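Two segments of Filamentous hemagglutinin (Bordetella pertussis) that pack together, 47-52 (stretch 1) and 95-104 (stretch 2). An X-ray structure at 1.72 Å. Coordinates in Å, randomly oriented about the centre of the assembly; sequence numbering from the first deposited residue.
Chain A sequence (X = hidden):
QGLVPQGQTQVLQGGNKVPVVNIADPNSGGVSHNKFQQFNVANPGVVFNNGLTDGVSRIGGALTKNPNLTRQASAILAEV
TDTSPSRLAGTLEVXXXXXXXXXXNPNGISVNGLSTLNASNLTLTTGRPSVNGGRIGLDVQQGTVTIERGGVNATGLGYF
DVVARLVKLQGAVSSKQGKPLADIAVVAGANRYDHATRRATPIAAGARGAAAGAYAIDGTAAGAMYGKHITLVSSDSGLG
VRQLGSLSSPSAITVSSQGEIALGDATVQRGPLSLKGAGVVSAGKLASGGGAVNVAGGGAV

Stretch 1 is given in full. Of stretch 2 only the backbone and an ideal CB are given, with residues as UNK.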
ATOM      1  N   VAL A  47       6.868 -10.692  11.897  1.00 13.19           N
ATOM      2  CA  VAL A  47       7.172 -11.784  10.993  1.00 12.60           C
ATOM      3  C   VAL A  47       5.872 -12.519  10.647  1.00 12.92           C
ATOM      4  O   VAL A  47       5.197 -13.032  11.553  1.00 14.22           O
ATOM      5  CB  VAL A  47       8.180 -12.751  11.634  1.00 13.04           C
ATOM      6  CG1 VAL A  47       8.451 -13.976  10.718  1.00 13.66           C
ATOM      7  CG2 VAL A  47       9.438 -12.012  11.943  1.00 14.03           C
ATOM      8  N   PHE A  48       5.574 -12.636   9.356  1.00 11.68           N
ATOM      9  CA  PHE A  48       4.490 -13.467   8.885  1.00 12.25           C
ATOM     10  C   PHE A  48       5.034 -14.861   8.619  1.00 12.87           C
ATOM     11  O   PHE A  48       5.959 -15.028   7.840  1.00 13.13           O
ATOM     12  CB  PHE A  48       3.878 -12.921   7.592  1.00 12.49           C
ATOM     13  CG  PHE A  48       3.147 -11.646   7.775  1.00 12.42           C
ATOM     14  CD1 PHE A  48       1.838 -11.641   8.196  1.00 13.33           C
ATOM     15  CD2 PHE A  48       3.806 -10.439   7.551  1.00 13.15           C
ATOM     16  CE1 PHE A  48       1.158 -10.412   8.358  1.00 14.79           C
ATOM     17  CE2 PHE A  48       3.160  -9.259   7.727  1.00 14.41           C
ATOM     18  CZ  PHE A  48       1.837  -9.236   8.127  1.00 13.61           C
ATOM     19  N   ASN A  49       4.465 -15.863   9.270  1.00 13.87           N
ATOM     20  CA  ASN A  49       5.043 -17.213   9.199  1.00 13.17           C
ATOM     21  C   ASN A  49       4.449 -17.992   8.050  1.00 13.68           C
ATOM     22  O   ASN A  49       3.406 -18.592   8.180  1.00 14.36           O
ATOM     23  CB  ASN A  49       4.886 -17.968  10.535  1.00 12.96           C
ATOM     24  CG  ASN A  49       5.680 -19.277  10.576  1.00 13.90           C
ATOM     25  OD1 ASN A  49       6.217 -19.737   9.553  1.00 15.02           O
ATOM     26  ND2 ASN A  49       5.735 -19.899  11.756  1.00 14.65           N
ATOM     27  N   ASN A  50       5.147 -17.982   6.916  1.00 13.41           N
ATOM     28  CA  ASN A  50       4.741 -18.761   5.744  1.00 13.62           C
ATOM     29  C   ASN A  50       5.676 -19.962   5.545  1.00 14.39           C
ATOM     30  O   ASN A  50       6.014 -20.335   4.393  1.00 14.21           O
ATOM     31  CB  ASN A  50       4.766 -17.868   4.514  1.00 13.80           C
ATOM     32  CG  ASN A  50       3.853 -18.333   3.387  1.00 12.64           C
ATOM     33  OD1 ASN A  50       2.868 -19.054   3.580  1.00 14.22           O
ATOM     34  ND2 ASN A  50       4.145 -17.826   2.184  1.00 12.42           N
ATOM     35  N   GLY A  51       6.096 -20.538   6.673  1.00 15.43           N
ATOM     36  CA  GLY A  51       7.096 -21.588   6.700  1.00 15.89           C
ATOM     37  C   GLY A  51       6.498 -22.957   6.969  1.00 16.45           C
ATOM     38  O   GLY A  51       5.664 -23.107   7.826  1.00 16.16           O
ATOM     39  N   LEU A  52       6.907 -23.940   6.177  1.00 16.43           N
ATOM     40  CA  LEU A  52       6.601 -25.354   6.437  1.00 17.68           C
ATOM     41  C   LEU A  52       7.685 -26.062   7.234  1.00 19.51           C
ATOM     42  O   LEU A  52       7.481 -27.206   7.678  1.00 20.94           O
ATOM     43  CB  LEU A  52       6.383 -26.076   5.104  1.00 17.36           C
ATOM     44  CG  LEU A  52       5.232 -25.598   4.235  1.00 17.00           C
ATOM     45  CD1 LEU A  52       5.165 -26.417   2.946  1.00 18.46           C
ATOM     46  CD2 LEU A  52       3.882 -25.641   4.927  1.00 17.00           C
ATOM     47  N   UNK A  95       8.502 -14.950   6.559  1.00 13.32           N
ATOM     48  CA  UNK A  95       9.349 -16.121   6.740  1.00 14.16           C
ATOM     49  C   UNK A  95       8.765 -17.244   5.871  1.00 13.94           C
ATOM     50  O   UNK A  95       7.600 -17.595   5.964  1.00 15.44           O
ATOM     51  CB  UNK A  95       9.431 -16.531   8.212  1.00 14.16           C
ATOM     52  N   UNK A  96       9.661 -17.872   5.120  1.00 14.97           N
ATOM     53  CA  UNK A  96       9.280 -18.985   4.247  1.00 14.61           C
ATOM     54  C   UNK A  96       9.168 -18.540   2.796  1.00 14.15           C
ATOM     55  O   UNK A  96      10.023 -17.836   2.257  1.00 14.68           O
ATOM     56  CB  UNK A  96       7.954 -19.594   4.708  1.00 14.61           C
ATOM     57  N   UNK A  97       8.111 -18.978   2.137  1.00 14.90           N
ATOM     58  CA  UNK A  97       7.886 -18.614   0.742  1.00 15.30           C
ATOM     59  C   UNK A  97       7.478 -17.147   0.680  1.00 14.62           C
ATOM     60  O   UNK A  97       6.605 -16.703   1.432  1.00 14.08           O
ATOM     61  CB  UNK A  97       6.821 -19.506   0.102  1.00 15.30           C
ATOM     62  N   UNK A  98       8.097 -16.406  -0.225  1.00 14.14           N
ATOM     63  CA  UNK A  98       7.683 -15.038  -0.465  1.00 14.49           C
ATOM     64  C   UNK A  98       6.231 -14.960  -0.909  1.00 14.10           C
ATOM     65  O   UNK A  98       5.734 -15.790  -1.650  1.00 14.59           O
ATOM     66  CB  UNK A  98       8.588 -14.390  -1.514  1.00 14.49           C
ATOM     67  N   UNK A  99       5.553 -13.909  -0.488  1.00 12.83           N
ATOM     68  CA  UNK A  99       4.136 -13.729  -0.824  1.00 12.88           C
ATOM     69  C   UNK A  99       3.780 -12.253  -0.932  1.00 12.49           C
ATOM     70  O   UNK A  99       4.491 -11.393  -0.415  1.00 11.82           O
ATOM     71  CB  UNK A  99       3.248 -14.404   0.223  1.00 12.88           C
ATOM     72  N   UNK A 100       2.699 -11.952  -1.641  1.00 12.43           N
ATOM     73  CA  UNK A 100       2.083 -10.634  -1.572  1.00 12.84           C
ATOM     74  C   UNK A 100       1.551 -10.373  -0.158  1.00 12.38           C
ATOM     75  O   UNK A 100       1.086 -11.284   0.528  1.00 12.58           O
ATOM     76  CB  UNK A 100       0.957 -10.514  -2.601  1.00 12.84           C
ATOM     77  N   UNK A 101       1.686  -9.133   0.288  1.00 11.69           N
ATOM     78  CA  UNK A 101       1.117  -8.676   1.545  1.00 11.37           C
ATOM     79  C   UNK A 101       0.045  -7.649   1.241  1.00 10.92           C
ATOM     80  O   UNK A 101       0.267  -6.712   0.476  1.00 11.51           O
ATOM     81  CB  UNK A 101       2.192  -8.094   2.466  1.00 11.37           C
ATOM     82  N   UNK A 102      -1.106  -7.820   1.872  1.00 10.96           N
ATOM     83  CA  UNK A 102      -2.209  -6.862   1.806  1.00 11.68           C
ATOM     84  C   UNK A 102      -2.644  -6.606   3.223  1.00 11.54           C
ATOM     85  O   UNK A 102      -3.017  -7.551   3.942  1.00 10.32           O
ATOM     86  CB  UNK A 102      -3.369  -7.370   0.948  1.00 11.68           C
ATOM     87  N   UNK A 103      -2.607  -5.337   3.622  1.00 10.64           N
ATOM     88  CA  UNK A 103      -3.072  -4.891   4.931  1.00 10.83           C
ATOM     89  C   UNK A 103      -4.294  -3.997   4.704  1.00 11.32           C
ATOM     90  O   UNK A 103      -4.210  -2.962   4.084  1.00 11.96           O
ATOM     91  CB  UNK A 103      -1.972  -4.152   5.696  1.00 10.83           C
ATOM     92  N   UNK A 104      -5.440  -4.422   5.199  1.00 12.44           N
ATOM     93  CA  UNK A 104      -6.725  -3.746   4.969  1.00 11.35           C
ATOM     94  C   UNK A 104      -7.370  -3.335   6.273  1.00 11.60           C
ATOM     95  O   UNK A 104      -7.688  -4.174   7.131  1.00 12.72           O
ATOM     96  CB  UNK A 104      -7.678  -4.650   4.184  1.00 11.35           C
TER

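Position 95 pairs in parallel with N49. Its N donates to F48 O at 2.8 Å, and its O accepts from N50 N at 2.7 Å. CA-to-CB rises on the same sheet face as the N49 side chain. The ideal CB lies 3.7 Å from V47 CG1, and G51, lacking a side chain, leaves room beyond. A long or flat side chain would suit, aromatic or aliphatic. It is Y95, chi1 t. N49 OD1 meets the ring edge, 3.3 Å from Y95 CD2, while also accepting from G51 N at 3.0 Å. The ring fills the space beside G51: an ideal CB on G51 would sit 2.3 Å from Y95 CE2.

Position 96 has phi/psi of 102/-136. An ideal CB would be jammed against the carbonyl O of the residue before, which by itself calls for glycine. It would also clash with N50 O at 2.1 Å and G51 N at 2.9 Å. It is G96. Its bare CA approaches N50 O at 3.5 Å in a CA-H...O contact.

Position 97 meets N50 through its backbone. N50 ND2 donates to its O at 2.8 Å, and its N gives a weak hydrogen bond to N50 O at 3.4 Å. CA-to-CB points sideways, so many side chains would fit. It is K97. Its CB lies 3.7 Å from N50 ND2, and its extended chain leads away, with K97 NZ weakly hydrogen-bonded to the O of position 98 at 3.4 Å.

Position 98 points away from stretch 1. It is G98.

Position 99 points toward stretch 1, with the ideal CB 4.0 Å from N50 ND2. A small side chain suits; a polar one such as serine is also conceivable. It is A99, whose CB touches N50 ND2 at 4.1 Å.

Position 100 is out of reach, so stretch 1 does not choose. It is D100.

Position 101 points toward the F48 ring, with the ideal CB 5.5 Å from F48 CE2. The gap suits a branched aliphatic chain such as leucine or a flexible one such as methionine. It is L101, chi1 m, chi2 t. Its CD2 sits over the ring face, 3.9 Å from F48 CD2, in a CH-pi contact.

Position 103 starts sideways, so only a side chain of some length could reach F48. It is I103, whose CD1 comes within 4.3 Å of F48 CZ.

Positions 102 and 104 are out of reach; they are I102 and A104.

Stretch 2 95-104: YGKGADLIIA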
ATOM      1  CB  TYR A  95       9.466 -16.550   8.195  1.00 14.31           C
ATOM      2  CG  TYR A  95      10.091 -17.915   8.340  1.00 14.06           C
ATOM      3  CD1 TYR A  95      11.433 -18.091   8.117  1.00 14.53           C
ATOM      4  CD2 TYR A  95       9.334 -19.036   8.689  1.00 15.66           C
ATOM      5  CE1 TYR A  95      12.027 -19.391   8.195  1.00 16.99           C
ATOM      6  CE2 TYR A  95       9.929 -20.331   8.790  1.00 16.07           C
ATOM      7  CZ  TYR A  95      11.261 -20.487   8.517  1.00 17.65           C
ATOM      8  OH  TYR A  95      11.839 -21.746   8.599  1.00 21.59           O
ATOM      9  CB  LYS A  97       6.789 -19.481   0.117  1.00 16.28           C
ATOM     10  CG  LYS A  97       6.444 -19.174  -1.361  1.00 19.97           C
ATOM     11  CD  LYS A  97       5.139 -19.851  -1.762  1.00 24.19           C
ATOM     12  CE  LYS A  97       4.647 -19.489  -3.207  1.00 26.95           C
ATOM     13  NZ  LYS A  97       3.985 -18.152  -3.273  1.00 26.86           N
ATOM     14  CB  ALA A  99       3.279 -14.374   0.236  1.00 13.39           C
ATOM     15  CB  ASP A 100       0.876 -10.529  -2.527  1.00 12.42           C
ATOM     16  CG  ASP A 100       1.266 -10.514  -4.006  1.00 14.41           C
ATOM     17  OD1 ASP A 100       2.446 -10.293  -4.366  1.00 14.49           O
ATOM     18  OD2 ASP A 100       0.402 -10.727  -4.876  1.00 14.66           O
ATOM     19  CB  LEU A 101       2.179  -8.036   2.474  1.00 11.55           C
ATOM     20  CG  LEU A 101       3.274  -8.965   2.998  1.00 13.10           C
ATOM     21  CD1 LEU A 101       4.273  -8.122   3.798  1.00 15.62           C
ATOM     22  CD2 LEU A 101       2.690 -10.084   3.864  1.00 14.85           C
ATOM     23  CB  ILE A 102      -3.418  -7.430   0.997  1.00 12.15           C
ATOM     24  CG1 ILE A 102      -3.033  -7.910  -0.403  1.00 15.48           C
ATOM     25  CG2 ILE A 102      -4.483  -6.376   0.894  1.00 13.98           C
ATOM     26  CD1 ILE A 102      -2.497  -9.301  -0.471  1.00 22.20           C
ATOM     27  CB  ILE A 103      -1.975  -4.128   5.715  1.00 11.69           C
ATOM     28  CG1 ILE A 103      -0.618  -4.871   5.770  1.00 15.74           C
ATOM     29  CG2 ILE A 103      -2.497  -3.813   7.155  1.00 13.40           C
ATOM     30  CD1 ILE A 103      -0.672  -6.155   6.358  1.00 18.73           C
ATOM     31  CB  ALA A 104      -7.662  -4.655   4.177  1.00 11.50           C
TER
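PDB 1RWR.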